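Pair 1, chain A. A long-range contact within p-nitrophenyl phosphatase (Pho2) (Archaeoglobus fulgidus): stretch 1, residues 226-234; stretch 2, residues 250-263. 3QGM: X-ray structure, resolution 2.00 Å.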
# COMPACT_ATOMS: atom_id res chain seq x y z
N ALA A 226 12.55 -24.86 -16.30
CA ALA A 226 13.91 -25.25 -15.94
C ALA A 226 13.92 -25.94 -14.59
O ALA A 226 13.19 -25.53 -13.66
CB ALA A 226 14.81 -24.02 -15.88
N GLU A 227 14.81 -26.92 -14.43
CA GLU A 227 14.98 -27.62 -13.16
C GLU A 227 15.44 -26.64 -12.12
O GLU A 227 16.15 -25.69 -12.44
CB GLU A 227 16.02 -28.75 -13.27
CG GLU A 227 15.61 -29.91 -14.16
CD GLU A 227 16.54 -31.10 -13.97
OE1 GLU A 227 17.52 -31.19 -14.72
OE2 GLU A 227 16.31 -31.91 -13.05
N THR A 228 15.06 -26.89 -10.88
CA THR A 228 15.25 -25.95 -9.81
C THR A 228 16.06 -26.61 -8.69
O THR A 228 15.90 -27.82 -8.37
CB THR A 228 13.88 -25.51 -9.21
OG1 THR A 228 13.14 -26.68 -8.86
CG2 THR A 228 13.08 -24.65 -10.23
N VAL A 229 16.94 -25.80 -8.12
CA VAL A 229 17.83 -26.19 -7.02
C VAL A 229 17.68 -25.18 -5.89
O VAL A 229 17.89 -23.98 -6.07
CB VAL A 229 19.33 -26.19 -7.41
CG1 VAL A 229 20.15 -26.48 -6.18
CG2 VAL A 229 19.65 -27.22 -8.55
N LEU A 230 17.35 -25.66 -4.70
CA LEU A 230 17.29 -24.79 -3.54
C LEU A 230 18.53 -25.03 -2.67
O LEU A 230 18.89 -26.18 -2.35
CB LEU A 230 16.02 -25.07 -2.73
CG LEU A 230 15.85 -24.16 -1.50
CD1 LEU A 230 15.36 -22.74 -1.89
CD2 LEU A 230 14.84 -24.78 -0.55
N VAL A 231 19.17 -23.94 -2.28
CA VAL A 231 20.27 -24.03 -1.33
C VAL A 231 19.84 -23.45 -0.02
O VAL A 231 18.91 -22.65 0.06
CB VAL A 231 21.58 -23.36 -1.81
CG1 VAL A 231 22.14 -24.11 -3.01
CG2 VAL A 231 21.36 -21.85 -2.09
N LEU A 232 20.56 -23.84 1.02
CA LEU A 232 20.16 -23.55 2.39
C LEU A 232 21.12 -22.55 3.09
O LEU A 232 21.14 -22.46 4.31
CB LEU A 232 20.04 -24.88 3.16
CG LEU A 232 19.04 -25.90 2.58
CD1 LEU A 232 19.04 -27.16 3.42
CD2 LEU A 232 17.61 -25.34 2.44
N THR A 233 21.87 -21.79 2.30
CA THR A 233 22.77 -20.75 2.81
C THR A 233 22.07 -19.40 3.07
O THR A 233 22.70 -18.52 3.61
CB THR A 233 23.98 -20.52 1.88
OG1 THR A 233 23.56 -20.55 0.50
CG2 THR A 233 25.06 -21.61 2.14
N GLY A 234 20.77 -19.27 2.75
CA GLY A 234 20.07 -17.99 2.84
C GLY A 234 18.73 -18.13 3.54
O GLY A 234 18.66 -18.76 4.58
N LEU A 250 5.21 -25.34 -3.56
CA LEU A 250 6.21 -25.70 -4.56
C LEU A 250 7.33 -26.53 -3.91
O LEU A 250 7.67 -26.36 -2.73
CB LEU A 250 6.84 -24.44 -5.15
CG LEU A 250 5.97 -23.50 -5.95
CD1 LEU A 250 6.80 -22.34 -6.37
CD2 LEU A 250 5.37 -24.19 -7.18
N LYS A 251 7.89 -27.44 -4.70
CA LYS A 251 9.05 -28.23 -4.31
C LYS A 251 10.14 -28.00 -5.33
O LYS A 251 9.86 -28.02 -6.54
CB LYS A 251 8.74 -29.73 -4.35
CG LYS A 251 8.00 -30.28 -3.15
CD LYS A 251 8.35 -31.76 -2.91
CE LYS A 251 8.23 -32.60 -4.18
NZ LYS A 251 9.47 -33.42 -4.40
N PRO A 252 11.38 -27.83 -4.85
CA PRO A 252 12.52 -27.81 -5.76
C PRO A 252 12.83 -29.23 -6.26
O PRO A 252 12.46 -30.17 -5.62
CB PRO A 252 13.67 -27.27 -4.88
CG PRO A 252 13.34 -27.78 -3.49
CD PRO A 252 11.80 -27.83 -3.43
N ASP A 253 13.48 -29.35 -7.41
CA ASP A 253 13.98 -30.64 -7.88
C ASP A 253 15.12 -31.18 -6.99
O ASP A 253 15.24 -32.40 -6.80
CB ASP A 253 14.43 -30.54 -9.33
CG ASP A 253 13.28 -30.17 -10.25
OD1 ASP A 253 12.21 -30.79 -10.14
OD2 ASP A 253 13.41 -29.24 -11.05
N TYR A 254 15.96 -30.27 -6.45
CA TYR A 254 17.08 -30.64 -5.58
C TYR A 254 17.24 -29.65 -4.40
O TYR A 254 16.96 -28.47 -4.53
CB TYR A 254 18.38 -30.65 -6.38
CG TYR A 254 18.34 -31.47 -7.63
CD1 TYR A 254 18.68 -32.82 -7.59
CD2 TYR A 254 17.99 -30.91 -8.86
CE1 TYR A 254 18.65 -33.60 -8.74
CE2 TYR A 254 17.96 -31.66 -10.00
CZ TYR A 254 18.29 -33.01 -9.94
OH TYR A 254 18.26 -33.77 -11.09
N VAL A 255 17.71 -30.14 -3.27
CA VAL A 255 18.07 -29.29 -2.14
C VAL A 255 19.51 -29.60 -1.76
O VAL A 255 19.87 -30.76 -1.64
CB VAL A 255 17.20 -29.58 -0.92
CG1 VAL A 255 17.53 -28.60 0.22
CG2 VAL A 255 15.72 -29.52 -1.29
N PHE A 256 20.32 -28.56 -1.58
CA PHE A 256 21.70 -28.69 -1.14
C PHE A 256 21.96 -27.66 -0.07
O PHE A 256 21.34 -26.60 -0.06
CB PHE A 256 22.69 -28.46 -2.28
CG PHE A 256 22.71 -29.53 -3.29
CD1 PHE A 256 23.30 -30.76 -3.00
CD2 PHE A 256 22.12 -29.33 -4.53
CE1 PHE A 256 23.30 -31.77 -3.92
CE2 PHE A 256 22.13 -30.33 -5.47
CZ PHE A 256 22.70 -31.56 -5.17
N ASN A 257 22.89 -27.96 0.82
CA ASN A 257 23.25 -27.04 1.87
C ASN A 257 23.78 -25.74 1.27
O ASN A 257 23.38 -24.68 1.68
CB ASN A 257 24.28 -27.69 2.83
CG ASN A 257 23.61 -28.56 3.90
OD1 ASN A 257 22.50 -28.27 4.35
ND2 ASN A 257 24.30 -29.60 4.35
N SER A 258 24.65 -25.86 0.28
CA SER A 258 25.22 -24.69 -0.37
C SER A 258 25.53 -25.02 -1.83
O SER A 258 25.49 -26.18 -2.24
CB SER A 258 26.54 -24.29 0.33
OG SER A 258 27.49 -25.28 0.09
N LEU A 259 25.88 -23.98 -2.60
CA LEU A 259 26.22 -24.19 -4.00
C LEU A 259 27.45 -25.12 -4.16
O LEU A 259 27.53 -25.93 -5.11
CB LEU A 259 26.47 -22.83 -4.68
CG LEU A 259 26.77 -22.86 -6.17
CD1 LEU A 259 25.54 -23.33 -6.92
CD2 LEU A 259 27.19 -21.43 -6.56
N LYS A 260 28.40 -25.00 -3.23
CA LYS A 260 29.57 -25.89 -3.21
C LYS A 260 29.11 -27.33 -3.25
O LYS A 260 29.56 -28.11 -4.10
CB LYS A 260 30.44 -25.62 -1.97
CG LYS A 260 31.39 -26.74 -1.56
CD LYS A 260 32.20 -26.33 -0.33
CE LYS A 260 32.40 -27.49 0.65
NZ LYS A 260 31.07 -28.02 1.19
N ASP A 261 28.20 -27.68 -2.36
CA ASP A 261 27.70 -29.04 -2.28
C ASP A 261 26.97 -29.47 -3.56
O ASP A 261 27.13 -30.63 -4.00
CB ASP A 261 26.79 -29.21 -1.06
CG ASP A 261 27.52 -28.98 0.27
OD1 ASP A 261 28.74 -29.22 0.38
OD2 ASP A 261 26.86 -28.53 1.23
N MSE A 262 26.20 -28.56 -4.16
CA MSE A 262 25.53 -28.84 -5.42
C MSE A 262 26.57 -29.24 -6.43
O MSE A 262 26.39 -30.22 -7.20
CB MSE A 262 24.79 -27.63 -5.97
CG MSE A 262 24.08 -27.92 -7.32
SE MSE A 262 23.54 -26.39 -8.37
CE MSE A 262 25.21 -26.22 -9.36
N VAL A 263 27.65 -28.46 -6.47
CA VAL A 263 28.69 -28.70 -7.47
C VAL A 263 29.45 -30.01 -7.18
O VAL A 263 29.83 -30.71 -8.11
CB VAL A 263 29.69 -27.52 -7.61
CG1 VAL A 263 30.73 -27.88 -8.62
CG2 VAL A 263 28.97 -26.25 -8.05
O HOH W 1 11.32 -27.44 -10.66
O HOH W 2 25.44 -21.28 -1.49

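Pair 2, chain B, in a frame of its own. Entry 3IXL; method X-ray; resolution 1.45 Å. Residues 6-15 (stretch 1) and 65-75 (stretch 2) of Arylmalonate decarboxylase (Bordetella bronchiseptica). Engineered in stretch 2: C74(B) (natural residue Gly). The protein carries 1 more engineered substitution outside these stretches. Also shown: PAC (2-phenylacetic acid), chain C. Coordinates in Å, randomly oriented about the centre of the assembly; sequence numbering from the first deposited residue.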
# COMPACT_ATOMS: atom_id res chain seq x y z
N THR B 6 -2.34 2.59 -24.85
CA THR B 6 -1.76 2.28 -23.51
C THR B 6 -2.74 2.64 -22.40
O THR B 6 -3.14 3.81 -22.29
CB THR B 6 -0.43 3.04 -23.28
OG1 THR B 6 0.35 3.05 -24.48
CG2 THR B 6 0.38 2.38 -22.16
N PRO B 7 -3.15 1.65 -21.58
CA PRO B 7 -4.04 1.92 -20.45
C PRO B 7 -3.41 2.84 -19.40
O PRO B 7 -2.27 2.62 -18.97
CB PRO B 7 -4.31 0.52 -19.87
CG PRO B 7 -3.19 -0.32 -20.33
CD PRO B 7 -2.80 0.22 -21.68
N THR B 8 -4.15 3.87 -19.03
CA THR B 8 -3.76 4.76 -17.95
C THR B 8 -4.21 4.13 -16.63
O THR B 8 -5.29 3.55 -16.55
CB THR B 8 -4.43 6.12 -18.14
OG1 THR B 8 -3.98 6.68 -19.39
CG2 THR B 8 -4.06 7.06 -17.05
N ILE B 9 -3.35 4.20 -15.62
CA ILE B 9 -3.71 3.71 -14.30
C ILE B 9 -3.97 4.90 -13.39
O ILE B 9 -3.11 5.77 -13.25
CB ILE B 9 -2.62 2.78 -13.72
CG1 ILE B 9 -2.58 1.49 -14.54
CG2 ILE B 9 -2.88 2.49 -12.23
CD1 ILE B 9 -1.38 0.61 -14.28
N GLY B 10 -5.17 4.95 -12.80
CA GLY B 10 -5.55 6.06 -11.95
C GLY B 10 -5.36 5.76 -10.48
O GLY B 10 -5.65 4.64 -10.03
N MET B 11 -4.89 6.76 -9.73
CA MET B 11 -4.58 6.59 -8.30
C MET B 11 -5.18 7.70 -7.46
O MET B 11 -4.97 8.88 -7.76
CB MET B 11 -3.07 6.51 -8.10
CG MET B 11 -2.52 5.24 -8.70
SD MET B 11 -0.75 5.03 -8.46
CE MET B 11 -0.63 3.26 -8.74
N ILE B 12 -5.92 7.33 -6.43
CA ILE B 12 -6.43 8.28 -5.44
C ILE B 12 -5.41 8.31 -4.30
O ILE B 12 -5.13 7.27 -3.70
CB ILE B 12 -7.82 7.86 -4.93
CG1 ILE B 12 -8.82 7.71 -6.08
CG2 ILE B 12 -8.33 8.90 -3.92
CD1 ILE B 12 -10.11 7.02 -5.68
N VAL B 13 -4.84 9.49 -4.04
CA VAL B 13 -3.71 9.60 -3.10
C VAL B 13 -4.04 10.54 -1.94
O VAL B 13 -4.84 11.45 -2.10
CB VAL B 13 -2.41 10.06 -3.83
CG1 VAL B 13 -2.01 9.07 -4.92
CG2 VAL B 13 -2.56 11.47 -4.42
N PRO B 14 -3.49 10.29 -0.74
CA PRO B 14 -3.76 11.20 0.39
C PRO B 14 -3.44 12.71 0.24
O PRO B 14 -4.28 13.52 0.62
CB PRO B 14 -3.01 10.55 1.56
CG PRO B 14 -2.98 9.08 1.19
CD PRO B 14 -2.73 9.09 -0.30
N PRO B 15 -2.25 13.09 -0.28
CA PRO B 15 -1.95 14.54 -0.25
C PRO B 15 -2.84 15.37 -1.17
O PRO B 15 -3.27 14.88 -2.21
CB PRO B 15 -0.49 14.60 -0.70
CG PRO B 15 0.04 13.20 -0.54
CD PRO B 15 -1.13 12.33 -0.88
N GLN B 65 -11.19 11.00 -16.80
CA GLN B 65 -9.87 11.23 -17.41
C GLN B 65 -9.37 10.07 -18.27
O GLN B 65 -8.29 10.15 -18.86
CB GLN B 65 -8.83 11.53 -16.33
CG GLN B 65 -9.03 12.85 -15.63
CD GLN B 65 -7.93 13.10 -14.62
OE1 GLN B 65 -7.02 13.89 -14.86
NE2 GLN B 65 -7.98 12.38 -13.51
N GLY B 66 -10.13 8.98 -18.33
CA GLY B 66 -9.78 7.85 -19.19
C GLY B 66 -9.02 6.73 -18.51
O GLY B 66 -8.50 5.84 -19.18
N ALA B 67 -8.95 6.76 -17.18
CA ALA B 67 -8.28 5.69 -16.44
C ALA B 67 -8.87 4.33 -16.79
O ALA B 67 -10.09 4.21 -16.93
CB ALA B 67 -8.39 5.93 -14.95
N ALA B 68 -8.01 3.33 -16.91
CA ALA B 68 -8.45 1.95 -17.16
C ALA B 68 -8.73 1.20 -15.86
O ALA B 68 -9.49 0.23 -15.85
CB ALA B 68 -7.42 1.21 -17.99
N VAL B 69 -8.07 1.63 -14.78
CA VAL B 69 -8.26 1.06 -13.45
C VAL B 69 -8.08 2.18 -12.44
O VAL B 69 -7.40 3.18 -12.73
CB VAL B 69 -7.25 -0.07 -13.14
CG1 VAL B 69 -7.31 -1.19 -14.18
CG2 VAL B 69 -5.87 0.48 -13.08
N VAL B 70 -8.70 2.04 -11.27
CA VAL B 70 -8.52 3.01 -10.20
C VAL B 70 -8.10 2.29 -8.93
O VAL B 70 -8.72 1.28 -8.56
CB VAL B 70 -9.82 3.79 -9.94
CG1 VAL B 70 -9.68 4.67 -8.70
CG2 VAL B 70 -10.17 4.65 -11.17
N SER B 71 -7.05 2.80 -8.28
CA SER B 71 -6.64 2.29 -6.97
C SER B 71 -6.67 3.39 -5.93
O SER B 71 -6.14 4.48 -6.16
CB SER B 71 -5.23 1.71 -7.03
OG SER B 71 -4.83 1.34 -5.72
N LEU B 72 -7.27 3.09 -4.79
CA LEU B 72 -7.15 3.96 -3.63
C LEU B 72 -5.80 3.65 -2.98
O LEU B 72 -5.64 2.61 -2.32
CB LEU B 72 -8.30 3.72 -2.64
CG LEU B 72 -8.19 4.47 -1.30
CD1 LEU B 72 -8.09 5.97 -1.50
CD2 LEU B 72 -9.37 4.16 -0.39
N MET B 73 -4.84 4.55 -3.19
CA MET B 73 -3.46 4.33 -2.78
C MET B 73 -3.18 4.81 -1.35
O MET B 73 -2.32 5.66 -1.11
CB MET B 73 -2.50 4.96 -3.80
CG MET B 73 -2.51 4.23 -5.13
SD MET B 73 -1.67 2.63 -5.11
CE MET B 73 0.04 3.22 -5.09
N CYS B 74 -3.94 4.24 -0.41
CA CYS B 74 -3.71 4.46 1.01
C CYS B 74 -4.13 3.20 1.75
O CYS B 74 -5.25 2.73 1.60
CB CYS B 74 -4.50 5.65 1.55
SG CYS B 74 -4.21 5.93 3.32
N THR B 75 -3.20 2.64 2.52
CA THR B 75 -3.44 1.38 3.22
C THR B 75 -4.43 1.64 4.35
O THR B 75 -5.49 1.00 4.43
CB THR B 75 -2.13 0.79 3.80
OG1 THR B 75 -0.99 1.23 3.03
CG2 THR B 75 -2.19 -0.73 3.82
C1 PAC C . -1.11 4.61 4.47
C2 PAC C . -0.98 6.11 4.64
C1' PAC C . -0.39 6.97 3.53
C2' PAC C . 0.24 8.15 3.94
C3' PAC C . 0.80 9.02 3.01
C4' PAC C . 0.72 8.72 1.66
C5' PAC C . 0.10 7.54 1.23
C6' PAC C . -0.47 6.66 2.17
O1 PAC C . -0.70 3.99 3.45
O2 PAC C . -1.65 4.01 5.44
O HOH W 3 -6.37 8.21 -19.66
O HOH W 4 -6.77 4.06 -20.35

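Both pairs set two parallel beta strands side by side. In pair 1 the strands cross at -24° and in pair 2 at -22°, and their axes approach to 4.7 Å in each. The central 14 residues superpose with an RMSD of 0.9 Å.

The backbone ladder is nearly the same. In pair 1, L230(A) N donates to Y254(A) O at 2.8 Å, and F256(A) N donates to L230(A) O at 2.9 Å. In pair 2 the matched bonds are G10(B) N to V69(B) O at 2.8 Å and S71(B) N to G10(B) O at 2.9 Å. Further along in pair 2, I12(B) N bonds to S71(B) O at 2.9 Å, and M73(B) N bonds to I12(B) O at 2.8 Å. In pair 1, L232(A) N bonds to N257(A) O at 3.0 Å and also lies 3.1 Å from F256(A) O.

At the start, pair 1 adds side-chain bonds. T228(A) matches T8(B), and D253(A) matches A68(B). T228(A) N donates to D253(A) OD2 at 2.9 Å, and D253(A) N donates to T228(A) OG1 at 3.1 Å. Water 1 bonds to both T228(A) OG1 and D253(A) OD2. Y254(A) N also donates to T228(A) O at 3.1 Å. In pair 2, A68(B) N donates to T8(B) O at 2.8 Å. The methyl of A68(B) packs on a proline, with A68(B) CB 3.7 Å from P7(B) CB.

V229(A) and Y254(A) match I9(B) and V69(B). In pair 2 two branched side chains meet directly, I9(B) CG2 to V69(B) CG2 at 3.7 Å. In pair 1 the valine has larger neighbours. V229(A) CG2 lies 4.1 Å from Y254(A) CD2, and V229(A) CG1 lies 3.8 Å from F256(A) CD2 at the ring edge. Both CG1 and CG2 of V229(A) are 4.0 Å from M262(A) SE.

V231(A) and F256(A), on the same face as V229(A), match M11(B) and S71(B). Here bulk is distributed differently. Pair 1 sets a short valine beside a phenylalanine, and V231(A) CG1 is 4.4 Å from F256(A) CB. Pair 2 sets a long methionine beside a small serine. M11(B) reaches along to another methionine, with M11(B) CE 3.7 Å from M73(B) CE.

The other face carries L230(A) and V255(A), matched by G10(B) and V70(B). L230(A) packs on a proline, its CB 3.9 Å from P252(A) CB. G10(B) has no side chain. An ideal CB there would come within 3.1 Å of A67(B) CB, a tight fit, and A67(B) matches P252(A).

L232(A) and I12(B) pack alike. L232(A) CD1 touches V255(A) CG1 at 3.8 Å, and I12(B) CD1 touches V70(B) CG1 at 3.9 Å. Next to them, N257(A) matches L72(B). I12(B) CG2 gains an apolar partner in L72(B) CD1 at 3.8 Å, whereas L232(A) CD1 lies 3.8 Å from the polar N257(A) OD1.

T233(A) points toward the other stretch, and T233(A) CG2 is 3.6 Å from S258(A) CB. The matched V13(B) points away, and V13(B) CG1 is 4.3 Å from M73(B) CB.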